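Local coordinates for cytosine-specific methyltransferase (Escherichia coli O157:H7 EDL933, PDB 3G7U), which probably transfers a methyl group from S-adenosyl-L-methionine to carbon 5 of cytosine in DNA, as other members of the C5-methyltransferase family do, at residues V26-E31 and L48-D53; G199-I204 and R216-D221; P80-S85 and E126-I131; V151-Y156 and P353-Y358. One frame throughout, in Å; residues are numbered along the deposited sequence.

Contact 1 of 4, residues V26-E31 and L48-D53; sequences VKMAVE and LHVQED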
loop_
_atom_site.group_PDB
_atom_site.type_symbol
_atom_site.label_atom_id
_atom_site.label_comp_id
_atom_site.label_asym_id
_atom_site.label_seq_id
_atom_site.Cartn_x
_atom_site.Cartn_y
_atom_site.Cartn_z
ATOM N N VAL A 26 -11.852 9.025 0.867
ATOM C CA VAL A 26 -11.239 8.457 2.093
ATOM C C VAL A 26 -11.430 9.560 3.128
ATOM O O VAL A 26 -10.742 10.586 3.094
ATOM C CB VAL A 26 -9.737 8.145 1.921
ATOM C CG1 VAL A 26 -9.085 7.720 3.285
ATOM C CG2 VAL A 26 -9.562 7.040 0.845
ATOM N N LYS A 27 -12.411 9.366 3.993
ATOM C CA LYS A 27 -12.832 10.458 4.900
ATOM C C LYS A 27 -11.993 10.503 6.172
ATOM O O LYS A 27 -11.840 11.569 6.777
ATOM C CB LYS A 27 -14.304 10.330 5.288
ATOM C CG LYS A 27 -15.290 10.580 4.177
ATOM C CD LYS A 27 -15.158 12.004 3.675
ATOM C CE LYS A 27 -16.459 12.487 3.094
ATOM N NZ LYS A 27 -16.293 13.772 2.386
ATOM N N MET A 28 -11.408 9.374 6.551
ATOM C CA MET A 28 -10.703 9.273 7.829
ATOM C C MET A 28 -9.665 8.172 7.678
ATOM O O MET A 28 -9.984 7.122 7.141
ATOM C CB MET A 28 -11.648 8.884 8.986
ATOM C CG MET A 28 -10.999 8.733 10.429
ATOM S SD MET A 28 -12.231 8.243 11.703
ATOM C CE MET A 28 -12.875 9.898 11.839
ATOM N N ALA A 29 -8.458 8.416 8.187
ATOM C CA ALA A 29 -7.471 7.338 8.364
ATOM C C ALA A 29 -7.154 7.168 9.843
ATOM O O ALA A 29 -6.984 8.186 10.563
ATOM C CB ALA A 29 -6.199 7.683 7.573
ATOM N N VAL A 30 -7.094 5.927 10.340
ATOM C CA VAL A 30 -6.730 5.667 11.723
ATOM C C VAL A 30 -5.419 4.877 11.726
ATOM O O VAL A 30 -5.328 3.803 11.133
ATOM C CB VAL A 30 -7.806 4.858 12.496
ATOM C CG1 VAL A 30 -7.361 4.589 13.963
ATOM C CG2 VAL A 30 -9.163 5.613 12.488
ATOM N N GLU A 31 -4.419 5.451 12.369
ATOM C CA GLU A 31 -3.071 4.808 12.398
ATOM C C GLU A 31 -2.346 5.222 13.664
ATOM O O GLU A 31 -2.256 6.390 13.939
ATOM C CB GLU A 31 -2.303 5.281 11.148
ATOM C CG GLU A 31 -0.808 4.890 11.066
ATOM C CD GLU A 31 -0.568 3.414 11.258
ATOM O OE1 GLU A 31 -1.225 2.598 10.584
ATOM O OE2 GLU A 31 0.273 3.041 12.105
ATOM N N LEU A 48 -9.538 13.082 7.468
ATOM C CA LEU A 48 -9.327 13.270 8.893
ATOM C C LEU A 48 -8.275 12.258 9.337
ATOM O O LEU A 48 -8.229 11.177 8.788
ATOM C CB LEU A 48 -10.595 12.984 9.682
ATOM C CG LEU A 48 -11.736 13.958 9.385
ATOM C CD1 LEU A 48 -12.882 13.597 10.327
ATOM C CD2 LEU A 48 -11.234 15.344 9.665
ATOM N N HIS A 49 -7.450 12.626 10.312
ATOM C CA HIS A 49 -6.400 11.709 10.812
ATOM C C HIS A 49 -6.523 11.510 12.267
ATOM O O HIS A 49 -6.504 12.481 13.039
ATOM C CB HIS A 49 -5.020 12.253 10.425
ATOM C CG HIS A 49 -4.771 12.152 8.967
ATOM N ND1 HIS A 49 -5.104 13.153 8.075
ATOM C CD2 HIS A 49 -4.345 11.109 8.213
ATOM C CE1 HIS A 49 -4.888 12.736 6.842
ATOM N NE2 HIS A 49 -4.434 11.495 6.899
ATOM N N VAL A 50 -6.669 10.248 12.660
ATOM C CA VAL A 50 -6.872 9.912 14.053
ATOM C C VAL A 50 -5.727 8.990 14.414
ATOM O O VAL A 50 -5.648 7.867 13.893
ATOM C CB VAL A 50 -8.223 9.228 14.213
ATOM C CG1 VAL A 50 -8.395 8.649 15.619
ATOM C CG2 VAL A 50 -9.345 10.246 13.939
ATOM N N GLN A 51 -4.818 9.484 15.259
ATOM C CA GLN A 51 -3.699 8.653 15.726
ATOM C C GLN A 51 -4.113 7.929 16.971
ATOM O O GLN A 51 -4.009 8.478 18.054
ATOM C CB GLN A 51 -2.464 9.512 15.984
ATOM C CG GLN A 51 -1.238 8.664 16.352
ATOM C CD GLN A 51 -0.091 9.475 16.863
ATOM O OE1 GLN A 51 -0.090 10.707 16.797
ATOM N NE2 GLN A 51 0.934 8.784 17.325
ATOM N N GLU A 52 -4.585 6.697 16.821
ATOM C CA GLU A 52 -5.263 6.021 17.895
ATOM C C GLU A 52 -5.158 4.516 17.739
ATOM O O GLU A 52 -5.088 3.996 16.640
ATOM C CB GLU A 52 -6.733 6.478 17.958
ATOM C CG GLU A 52 -7.419 6.157 19.329
ATOM C CD GLU A 52 -6.523 6.588 20.448
ATOM O OE1 GLU A 52 -6.584 7.769 20.734
ATOM O OE2 GLU A 52 -5.657 5.784 20.937
ATOM N N ASP A 53 -5.129 3.860 18.887
ATOM C CA ASP A 53 -5.347 2.474 19.070
ATOM C C ASP A 53 -6.830 2.195 18.815
ATOM O O ASP A 53 -7.716 2.749 19.502
ATOM C CB ASP A 53 -4.982 2.219 20.529
ATOM C CG ASP A 53 -4.852 0.741 20.876
ATOM O OD1 ASP A 53 -5.636 -0.084 20.383
ATOM O OD2 ASP A 53 -3.974 0.421 21.712
#

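Contact 2 of 4, residues G199-I204 and R216-D221; sequences GLPDII and RTIKKD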
loop_
_atom_site.group_PDB
_atom_site.type_symbol
_atom_site.label_atom_id
_atom_site.label_comp_id
_atom_site.label_asym_id
_atom_site.label_seq_id
_atom_site.Cartn_x
_atom_site.Cartn_y
_atom_site.Cartn_z
ATOM N N GLY A 199 14.347 5.949 -16.381
ATOM C CA GLY A 199 14.452 7.429 -16.393
ATOM C C GLY A 199 14.892 8.081 -15.087
ATOM O O GLY A 199 15.029 9.302 -15.002
ATOM N N LEU A 200 15.134 7.266 -14.066
ATOM C CA LEU A 200 15.631 7.768 -12.795
ATOM C C LEU A 200 17.120 8.122 -12.921
ATOM O O LEU A 200 17.818 7.570 -13.796
ATOM C CB LEU A 200 15.403 6.708 -11.695
ATOM C CG LEU A 200 13.951 6.461 -11.213
ATOM C CD1 LEU A 200 13.881 5.196 -10.367
ATOM C CD2 LEU A 200 13.386 7.634 -10.401
ATOM N N PRO A 201 17.630 9.023 -12.046
ATOM C CA PRO A 201 19.053 9.386 -12.157
ATOM C C PRO A 201 20.038 8.234 -11.954
ATOM O O PRO A 201 19.867 7.412 -11.045
ATOM C CB PRO A 201 19.247 10.477 -11.096
ATOM C CG PRO A 201 18.062 10.382 -10.177
ATOM C CD PRO A 201 16.917 9.813 -11.018
ATOM N N ASP A 202 21.075 8.180 -12.798
ATOM C CA ASP A 202 22.134 7.178 -12.633
ATOM C C ASP A 202 23.146 7.552 -11.560
ATOM O O ASP A 202 23.857 6.684 -11.032
ATOM C CB ASP A 202 22.888 6.972 -13.965
ATOM C CG ASP A 202 22.154 6.032 -14.908
ATOM O OD1 ASP A 202 21.663 4.965 -14.451
ATOM O OD2 ASP A 202 22.051 6.372 -16.107
ATOM N N ILE A 203 23.250 8.853 -11.291
ATOM C CA ILE A 203 24.132 9.370 -10.246
ATOM C C ILE A 203 23.289 9.917 -9.111
ATOM O O ILE A 203 22.495 10.842 -9.315
ATOM C CB ILE A 203 25.054 10.511 -10.748
ATOM C CG1 ILE A 203 25.856 10.104 -11.993
ATOM C CG2 ILE A 203 25.955 11.023 -9.612
ATOM C CD1 ILE A 203 26.782 8.945 -11.807
ATOM N N ILE A 204 23.458 9.368 -7.907
ATOM C CA ILE A 204 22.610 9.852 -6.809
ATOM C C ILE A 204 23.466 10.197 -5.589
ATOM O O ILE A 204 24.625 9.818 -5.519
ATOM C CB ILE A 204 21.553 8.773 -6.383
ATOM C CG1 ILE A 204 22.277 7.443 -6.083
ATOM C CG2 ILE A 204 20.456 8.631 -7.443
ATOM C CD1 ILE A 204 21.350 6.381 -5.690
ATOM N N ARG A 216 15.206 15.335 -7.346
ATOM C CA ARG A 216 16.026 15.097 -8.528
ATOM C C ARG A 216 15.185 15.106 -9.787
ATOM O O ARG A 216 14.038 14.640 -9.781
ATOM C CB ARG A 216 16.729 13.736 -8.408
ATOM C CG ARG A 216 17.880 13.671 -7.406
ATOM C CD ARG A 216 18.980 14.727 -7.680
ATOM N NE ARG A 216 19.619 14.460 -8.984
ATOM C CZ ARG A 216 20.471 13.499 -9.228
ATOM N NH1 ARG A 216 20.839 12.647 -8.266
ATOM N NH2 ARG A 216 20.980 13.388 -10.446
ATOM N N THR A 217 15.789 15.582 -10.886
ATOM C CA THR A 217 15.178 15.553 -12.195
ATOM C C THR A 217 15.174 14.163 -12.791
ATOM O O THR A 217 16.186 13.420 -12.716
ATOM C CB THR A 217 15.933 16.546 -13.153
ATOM O OG1 THR A 217 15.758 17.865 -12.656
ATOM C CG2 THR A 217 15.407 16.452 -14.597
ATOM N N ILE A 218 14.009 13.776 -13.336
ATOM C CA ILE A 218 13.868 12.509 -14.036
ATOM C C ILE A 218 13.473 12.723 -15.505
ATOM O O ILE A 218 13.042 13.814 -15.898
ATOM C CB ILE A 218 12.797 11.628 -13.379
ATOM C CG1 ILE A 218 11.461 12.378 -13.334
ATOM C CG2 ILE A 218 13.225 11.229 -11.944
ATOM C CD1 ILE A 218 10.242 11.477 -13.207
ATOM N N LYS A 219 13.609 11.670 -16.286
ATOM C CA LYS A 219 13.047 11.653 -17.631
ATOM C C LYS A 219 11.649 11.091 -17.521
ATOM O O LYS A 219 11.453 10.012 -16.943
ATOM C CB LYS A 219 13.867 10.753 -18.539
ATOM C CG LYS A 219 15.253 11.249 -18.791
ATOM C CD LYS A 219 15.979 10.273 -19.703
ATOM C CE LYS A 219 17.428 10.697 -19.876
ATOM N NZ LYS A 219 17.509 12.185 -19.995
ATOM N N LYS A 220 10.673 11.847 -18.007
ATOM C CA LYS A 220 9.326 11.327 -18.117
ATOM C C LYS A 220 8.780 11.477 -19.521
ATOM O O LYS A 220 7.905 12.286 -19.778
ATOM C CB LYS A 220 8.372 11.852 -17.032
ATOM C CG LYS A 220 8.173 13.313 -16.844
ATOM C CD LYS A 220 7.090 13.443 -15.774
ATOM C CE LYS A 220 5.933 14.288 -16.249
ATOM N NZ LYS A 220 5.895 15.644 -15.655
ATOM N N ASP A 221 9.348 10.697 -20.426
ATOM C CA ASP A 221 8.923 10.686 -21.815
ATOM C C ASP A 221 8.478 9.278 -22.185
ATOM O O ASP A 221 8.860 8.752 -23.232
ATOM C CB ASP A 221 10.072 11.150 -22.724
ATOM C CG ASP A 221 11.368 10.391 -22.469
ATOM O OD1 ASP A 221 11.354 9.438 -21.656
ATOM O OD2 ASP A 221 12.407 10.755 -23.067
HETATM O O HOH W 1 17.318 11.483 -14.565
#

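Contact 3 of 4, residues P80-S85 and E126-I131; sequences PCQGFS and EKYSGI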
loop_
_atom_site.group_PDB
_atom_site.type_symbol
_atom_site.label_atom_id
_atom_site.label_comp_id
_atom_site.label_asym_id
_atom_site.label_seq_id
_atom_site.Cartn_x
_atom_site.Cartn_y
_atom_site.Cartn_z
ATOM N N PRO A 80 -4.196 -6.239 12.147
ATOM C CA PRO A 80 -2.955 -6.933 12.469
ATOM C C PRO A 80 -3.261 -8.348 12.901
ATOM O O PRO A 80 -4.380 -8.677 13.264
ATOM C CB PRO A 80 -2.399 -6.144 13.661
ATOM C CG PRO A 80 -3.219 -4.889 13.746
ATOM C CD PRO A 80 -4.543 -5.253 13.177
ATOM N N CYS A 81 -2.258 -9.192 12.846
ATOM C CA CYS A 81 -2.424 -10.558 13.225
ATOM C C CYS A 81 -1.066 -10.970 13.734
ATOM O O CYS A 81 -0.064 -10.509 13.200
ATOM C CB CYS A 81 -2.808 -11.360 11.980
ATOM S SG CYS A 81 -2.953 -13.114 12.222
ATOM N N GLN A 82 -1.036 -11.821 14.764
ATOM C CA GLN A 82 0.209 -12.438 15.262
ATOM C C GLN A 82 0.993 -13.142 14.126
ATOM O O GLN A 82 2.215 -13.006 14.042
ATOM C CB GLN A 82 -0.104 -13.400 16.413
ATOM C CG GLN A 82 1.116 -14.107 17.019
ATOM C CD GLN A 82 0.748 -15.210 18.017
ATOM O OE1 GLN A 82 -0.380 -15.280 18.527
ATOM N NE2 GLN A 82 1.715 -16.078 18.302
ATOM N N GLY A 83 0.280 -13.859 13.250
ATOM C CA GLY A 83 0.866 -14.396 12.019
ATOM C C GLY A 83 1.944 -15.438 12.270
ATOM O O GLY A 83 1.781 -16.314 13.122
ATOM N N PHE A 84 3.055 -15.323 11.544
ATOM C CA PHE A 84 4.201 -16.233 11.713
ATOM C C PHE A 84 5.110 -15.899 12.915
ATOM O O PHE A 84 6.097 -16.593 13.148
ATOM C CB PHE A 84 5.051 -16.291 10.427
ATOM C CG PHE A 84 4.380 -16.986 9.261
ATOM C CD1 PHE A 84 3.925 -18.299 9.369
ATOM C CD2 PHE A 84 4.258 -16.337 8.031
ATOM C CE1 PHE A 84 3.321 -18.944 8.285
ATOM C CE2 PHE A 84 3.657 -16.978 6.936
ATOM C CZ PHE A 84 3.187 -18.288 7.069
ATOM N N SER A 85 4.786 -14.847 13.667
ATOM C CA SER A 85 5.571 -14.476 14.853
ATOM C C SER A 85 5.311 -15.405 16.042
ATOM O O SER A 85 4.173 -15.555 16.488
ATOM C CB SER A 85 5.300 -13.026 15.263
ATOM O OG SER A 85 5.362 -12.154 14.147
ATOM N N GLU A 126 -3.900 -22.616 11.346
ATOM C CA GLU A 126 -4.854 -23.334 12.184
ATOM C C GLU A 126 -5.037 -22.700 13.553
ATOM O O GLU A 126 -6.155 -22.646 14.070
ATOM C CB GLU A 126 -4.459 -24.811 12.341
ATOM C CG GLU A 126 -5.026 -25.729 11.261
ATOM C CD GLU A 126 -6.499 -25.446 10.944
ATOM O OE1 GLU A 126 -7.359 -25.490 11.867
ATOM O OE2 GLU A 126 -6.795 -25.173 9.753
ATOM N N LYS A 127 -3.941 -22.198 14.118
ATOM C CA LYS A 127 -3.960 -21.582 15.437
ATOM C C LYS A 127 -4.751 -20.270 15.506
ATOM O O LYS A 127 -5.033 -19.778 16.607
ATOM C CB LYS A 127 -2.539 -21.338 15.921
ATOM C CG LYS A 127 -1.777 -20.365 15.079
ATOM C CD LYS A 127 -0.636 -19.850 15.898
ATOM C CE LYS A 127 0.560 -19.605 15.041
ATOM N NZ LYS A 127 1.787 -19.879 15.847
ATOM N N TYR A 128 -5.099 -19.707 14.342
ATOM C CA TYR A 128 -5.928 -18.499 14.280
ATOM C C TYR A 128 -7.345 -18.773 13.819
ATOM O O TYR A 128 -8.154 -17.843 13.729
ATOM C CB TYR A 128 -5.309 -17.448 13.366
ATOM C CG TYR A 128 -3.918 -17.108 13.765
ATOM C CD1 TYR A 128 -3.599 -16.861 15.104
ATOM C CD2 TYR A 128 -2.907 -17.055 12.821
ATOM C CE1 TYR A 128 -2.304 -16.566 15.484
ATOM C CE2 TYR A 128 -1.619 -16.757 13.183
ATOM C CZ TYR A 128 -1.320 -16.516 14.516
ATOM O OH TYR A 128 -0.024 -16.240 14.872
ATOM N N SER A 129 -7.647 -20.034 13.527
ATOM C CA SER A 129 -8.970 -20.383 13.040
ATOM C C SER A 129 -10.050 -19.991 14.058
ATOM O O SER A 129 -11.137 -19.595 13.655
ATOM C CB SER A 129 -9.059 -21.862 12.721
ATOM O OG SER A 129 -8.998 -22.583 13.932
ATOM N N GLY A 130 -9.728 -20.070 15.352
ATOM C CA GLY A 130 -10.605 -19.591 16.436
ATOM C C GLY A 130 -10.952 -18.106 16.341
ATOM O O GLY A 130 -12.128 -17.740 16.352
ATOM N N ILE A 131 -9.940 -17.249 16.223
ATOM C CA ILE A 131 -10.191 -15.813 16.082
ATOM C C ILE A 131 -10.773 -15.428 14.727
ATOM O O ILE A 131 -11.576 -14.513 14.678
ATOM C CB ILE A 131 -8.971 -14.914 16.464
ATOM C CG1 ILE A 131 -7.817 -15.068 15.477
ATOM C CG2 ILE A 131 -8.492 -15.210 17.898
ATOM C CD1 ILE A 131 -6.834 -13.912 15.510
HETATM O O HOH W 2 3.287 -17.831 15.210
#

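Contact 4 of 4, residues V151-Y156 and P353-Y358; sequences VKASDY and PIVAEY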
loop_
_atom_site.group_PDB
_atom_site.type_symbol
_atom_site.label_atom_id
_atom_site.label_comp_id
_atom_site.label_asym_id
_atom_site.label_seq_id
_atom_site.Cartn_x
_atom_site.Cartn_y
_atom_site.Cartn_z
ATOM N N VAL A 151 -3.906 -12.730 -3.979
ATOM C CA VAL A 151 -3.446 -12.161 -5.251
ATOM C C VAL A 151 -1.941 -12.021 -5.273
ATOM O O VAL A 151 -1.335 -11.876 -4.233
ATOM C CB VAL A 151 -4.077 -10.788 -5.585
ATOM C CG1 VAL A 151 -5.586 -10.898 -5.780
ATOM C CG2 VAL A 151 -3.748 -9.768 -4.523
ATOM N N LYS A 152 -1.370 -12.045 -6.467
ATOM C CA LYS A 152 0.054 -11.770 -6.670
ATOM C C LYS A 152 0.063 -10.410 -7.349
ATOM O O LYS A 152 -0.579 -10.223 -8.357
ATOM C CB LYS A 152 0.682 -12.849 -7.573
ATOM C CG LYS A 152 2.220 -12.835 -7.646
ATOM C CD LYS A 152 2.786 -14.037 -8.429
ATOM C CE LYS A 152 2.578 -13.869 -9.937
ATOM N NZ LYS A 152 3.058 -15.032 -10.767
ATOM N N ALA A 153 0.794 -9.458 -6.780
ATOM C CA ALA A 153 0.730 -8.086 -7.239
ATOM C C ALA A 153 1.061 -7.918 -8.684
ATOM O O ALA A 153 0.480 -7.055 -9.379
ATOM C CB ALA A 153 1.629 -7.167 -6.354
ATOM N N SER A 154 2.008 -8.718 -9.160
ATOM C CA SER A 154 2.490 -8.570 -10.543
ATOM C C SER A 154 1.420 -8.896 -11.615
ATOM O O SER A 154 1.450 -8.343 -12.730
ATOM C CB SER A 154 3.761 -9.399 -10.758
ATOM O OG SER A 154 3.600 -10.722 -10.314
ATOM N N ASP A 155 0.446 -9.727 -11.235
ATOM C CA ASP A 155 -0.714 -10.017 -12.089
ATOM C C ASP A 155 -1.562 -8.766 -12.303
ATOM O O ASP A 155 -2.329 -8.713 -13.253
ATOM C CB ASP A 155 -1.573 -11.123 -11.487
ATOM C CG ASP A 155 -0.888 -12.476 -11.480
ATOM O OD1 ASP A 155 0.101 -12.677 -12.220
ATOM O OD2 ASP A 155 -1.345 -13.365 -10.729
ATOM N N TYR A 156 -1.421 -7.749 -11.436
ATOM C CA TYR A 156 -2.181 -6.507 -11.626
ATOM C C TYR A 156 -1.357 -5.365 -12.167
ATOM O O TYR A 156 -1.838 -4.228 -12.272
ATOM C CB TYR A 156 -2.896 -6.090 -10.340
ATOM C CG TYR A 156 -3.963 -7.069 -9.952
ATOM C CD1 TYR A 156 -5.301 -6.828 -10.265
ATOM C CD2 TYR A 156 -3.639 -8.251 -9.296
ATOM C CE1 TYR A 156 -6.294 -7.745 -9.917
ATOM C CE2 TYR A 156 -4.616 -9.168 -8.928
ATOM C CZ TYR A 156 -5.936 -8.912 -9.255
ATOM O OH TYR A 156 -6.891 -9.810 -8.887
ATOM N N PRO A 353 -0.558 0.280 -4.220
ATOM C CA PRO A 353 -1.704 1.065 -4.686
ATOM C C PRO A 353 -2.343 0.556 -5.987
ATOM O O PRO A 353 -3.520 0.800 -6.240
ATOM C CB PRO A 353 -1.124 2.455 -4.914
ATOM C CG PRO A 353 -0.030 2.564 -3.934
ATOM C CD PRO A 353 0.597 1.141 -3.887
ATOM N N ILE A 354 -1.544 -0.077 -6.834
ATOM C CA ILE A 354 -2.064 -0.586 -8.109
ATOM C C ILE A 354 -3.034 -1.765 -7.868
ATOM O O ILE A 354 -4.130 -1.783 -8.425
ATOM C CB ILE A 354 -0.884 -0.998 -9.003
ATOM C CG1 ILE A 354 -0.083 0.244 -9.379
ATOM C CG2 ILE A 354 -1.401 -1.812 -10.226
ATOM C CD1 ILE A 354 1.212 -0.092 -10.226
ATOM N N VAL A 355 -2.625 -2.726 -7.038
ATOM C CA VAL A 355 -3.464 -3.835 -6.609
ATOM C C VAL A 355 -4.698 -3.314 -5.866
ATOM O O VAL A 355 -5.828 -3.683 -6.201
ATOM C CB VAL A 355 -2.704 -4.790 -5.695
ATOM C CG1 VAL A 355 -3.643 -5.852 -5.140
ATOM C CG2 VAL A 355 -1.537 -5.442 -6.455
ATOM N N ALA A 356 -4.478 -2.421 -4.891
ATOM C CA ALA A 356 -5.596 -1.840 -4.136
ATOM C C ALA A 356 -6.620 -1.176 -5.047
ATOM O O ALA A 356 -7.830 -1.433 -4.884
ATOM C CB ALA A 356 -5.082 -0.842 -3.056
ATOM N N GLU A 357 -6.165 -0.392 -6.034
ATOM C CA GLU A 357 -7.082 0.303 -6.942
ATOM C C GLU A 357 -7.953 -0.682 -7.713
ATOM O O GLU A 357 -9.172 -0.495 -7.844
ATOM C CB GLU A 357 -6.350 1.172 -7.946
ATOM C CG GLU A 357 -7.339 2.033 -8.804
ATOM C CD GLU A 357 -6.645 2.760 -9.922
ATOM O OE1 GLU A 357 -5.391 2.666 -10.005
ATOM O OE2 GLU A 357 -7.343 3.430 -10.707
ATOM N N TYR A 358 -7.319 -1.734 -8.206
ATOM C CA TYR A 358 -8.043 -2.699 -9.011
ATOM C C TYR A 358 -9.182 -3.355 -8.262
ATOM O O TYR A 358 -10.302 -3.374 -8.778
ATOM C CB TYR A 358 -7.114 -3.748 -9.612
ATOM C CG TYR A 358 -7.672 -4.315 -10.915
ATOM C CD1 TYR A 358 -7.329 -3.741 -12.145
ATOM C CD2 TYR A 358 -8.555 -5.395 -10.914
ATOM C CE1 TYR A 358 -7.837 -4.232 -13.347
ATOM C CE2 TYR A 358 -9.072 -5.893 -12.116
ATOM C CZ TYR A 358 -8.702 -5.303 -13.328
ATOM O OH TYR A 358 -9.191 -5.779 -14.540
#

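Contact 1 of 4, residues V26-E31 and L48-D53
M28 reaches across to L48 and V50, its neighbours on the adjacent parallel strand. CB lies near the carbonyl oxygen of L48. CG, anti to the backbone N (chi1 180°), comes near both that oxygen and the CG2 methyl of V50, and SD continues beside the same methyl. The chain then bends at chi3 (-78°), and CE ends 4.0 Å from L48 CD1 and 4.1 Å from V50 CG2. V30 follows on the same sheet face, its CG2 4.1 Å from V50 CB, the two valines side by side; F65 and F66 of helix 59-66 touch M28. On the other face A29 CB meets H49 CD2 at 3.9 Å, while H49 NE2 is hydrogen-bonded to H40 ND1 of helix 34-43. This helix links the two strands in a beta-alpha-beta crossover at the edge of the Rossmann-like sheet. Four backbone hydrogen bonds join them, among them A29 N to L48 O (2.8 Å) and E31 N to V50 O (3.1 Å). The polar part of the contact is thus main-chain hydrogen bonding, with apolar carbon and sulfur on one face and a histidine pair on the other.

Contact 2 of 4, residues G199-I204 and R216-D221
The side chain of R216 crosses the ring of P201 obliquely and brings its guanidinium to the carbonyl of I203. Bends at chi2 (-56°) and chi3 (-64°) fold the arginine over the proline: P201 CB lies 3.4 Å from R216 NH2, with P201 CB and CG over one guanidinium face, CG offset toward the rim. At the edge of the same group, R216 NH1 donates to I203 O at 2.7 Å, with the acceptor in the guanidinium plane and the donor in the carbonyl plane; R216 NH2 adds a weak second bond to this oxygen. I204 sets its side chain at about a right angle to the arginine. The contact folds a surface loop between helix 193-196 and strand 205-207 against the short strand 216-217, which pairs antiparallel with strand 251-252, and the residues after it. Beyond the proline, on the side of G199, L200 and I218 lie side by side and point the same way, L200 CD2 3.9 Å from I218 CG2, beside R326 of helix 321-328. P201 CD also lies 4.1 Å from I218 CG2. K219 N donates to G199 O at 3.0 Å, and a water donates to both G199 O and T217 O.

Contact 3 of 4, residues P80-S85 and E126-I131
The hydroxyl of Y128 donates a short hydrogen bond to G83 O, OH to O 2.5 Å, in the carbonyl plane and on a lone pair. A bridging water donates to the same oxygen and accepts from K127 NZ at 2.6 Å. A type II' beta turn from Q82 to S85 is closed by S85 N to Q82 O and braced by Q82 NE2 to S85 O (3.1 Å), while Q82 OE1 bonds to N97 of helix 94-110. In a sulfur-aromatic contact, C81 SG, anti to the backbone N (chi1 176°), sits over one face of the Y128 ring, 4.2 Å from its centroid and offset toward the rim; K127 CG lies over the centre of the opposite face. Close side-chain packing completes the set: Q82 crosses the tyrosine at about a right angle, with Q82 CB 3.2 Å from Y128 OH and Q82 OE1 at the ring edge. C81 is the predicted nucleophile of the Pro-Cys motif of C5-methyltransferases, and the contact places the residues leading into helix 129-140 beside the loop that carries it. Gripped at its hydroxyl and covered on both faces, the ring probably has little freedom to turn, and presents a polarisable face to the C81 sulfur.

Contact 4 of 4, residues V151-Y156 and P353-Y358
The backbones come closest at Y156 and V355, whose CA atoms are 5.8 Å apart, where the 3-10 turn 153-156 meets the first turns of helix 353-367. That turn follows strand 143-152, an outermost strand of the mixed Rossmann-like sheet, so the contact packs a helix from the C-terminal end of the chain against one border of the sheet. V355 carries the middle of the contact. Its two methyls diverge: CG1, anti to the backbone N (chi1 174°), reaches V151 CG2 at 4.0 Å, the two valines sliding past each other in opposite directions, while CG2 lies 3.6 Å from A153 CB and also touches the CB of Y156. F166 of the neighbouring strand 163-171 touches both valines. One helical turn beyond V355, Y358 meets Y156 in an offset edge-to-face pair, with centroids 5.2 Å apart and planes at 63°. The edge of the Y156 ring is turned toward the face of Y358, and the closest atoms are Y156 CE1 and Y358 CD2 at 3.4 Å. Both hydroxyls find backbone partners in the nearby 183-186 region, Y156 OH at F183 O and Y358 OH at K186 N, so the polar ends of the two rings are satisfied. At the helix start, the CG2 methyl of I354 rests 3.2 Å from Y156 O.

Overall arrangement
From the N terminus, contact 1 closes first, pairing strands 25-30 and 48-50 at one border of the main sheet and closing a loop that holds helix 34-43. Contact 3 follows in series, its loop running from the residues after strand 74-77 through helix 94-110 and strand 114-119 to the start of helix 129-140. Contact 4 then spans almost 200 residues, bringing helix 353-367 back to strand 143-152 at the other border of the sheet. Contact 2 is nested inside that loop, a local surface closure tying the loop before strand 205-207 to strand 216-217. Contacts 2 and 3 lie on opposite sides of the chain's centre, their centres about 43 Å apart; none of the four touches another.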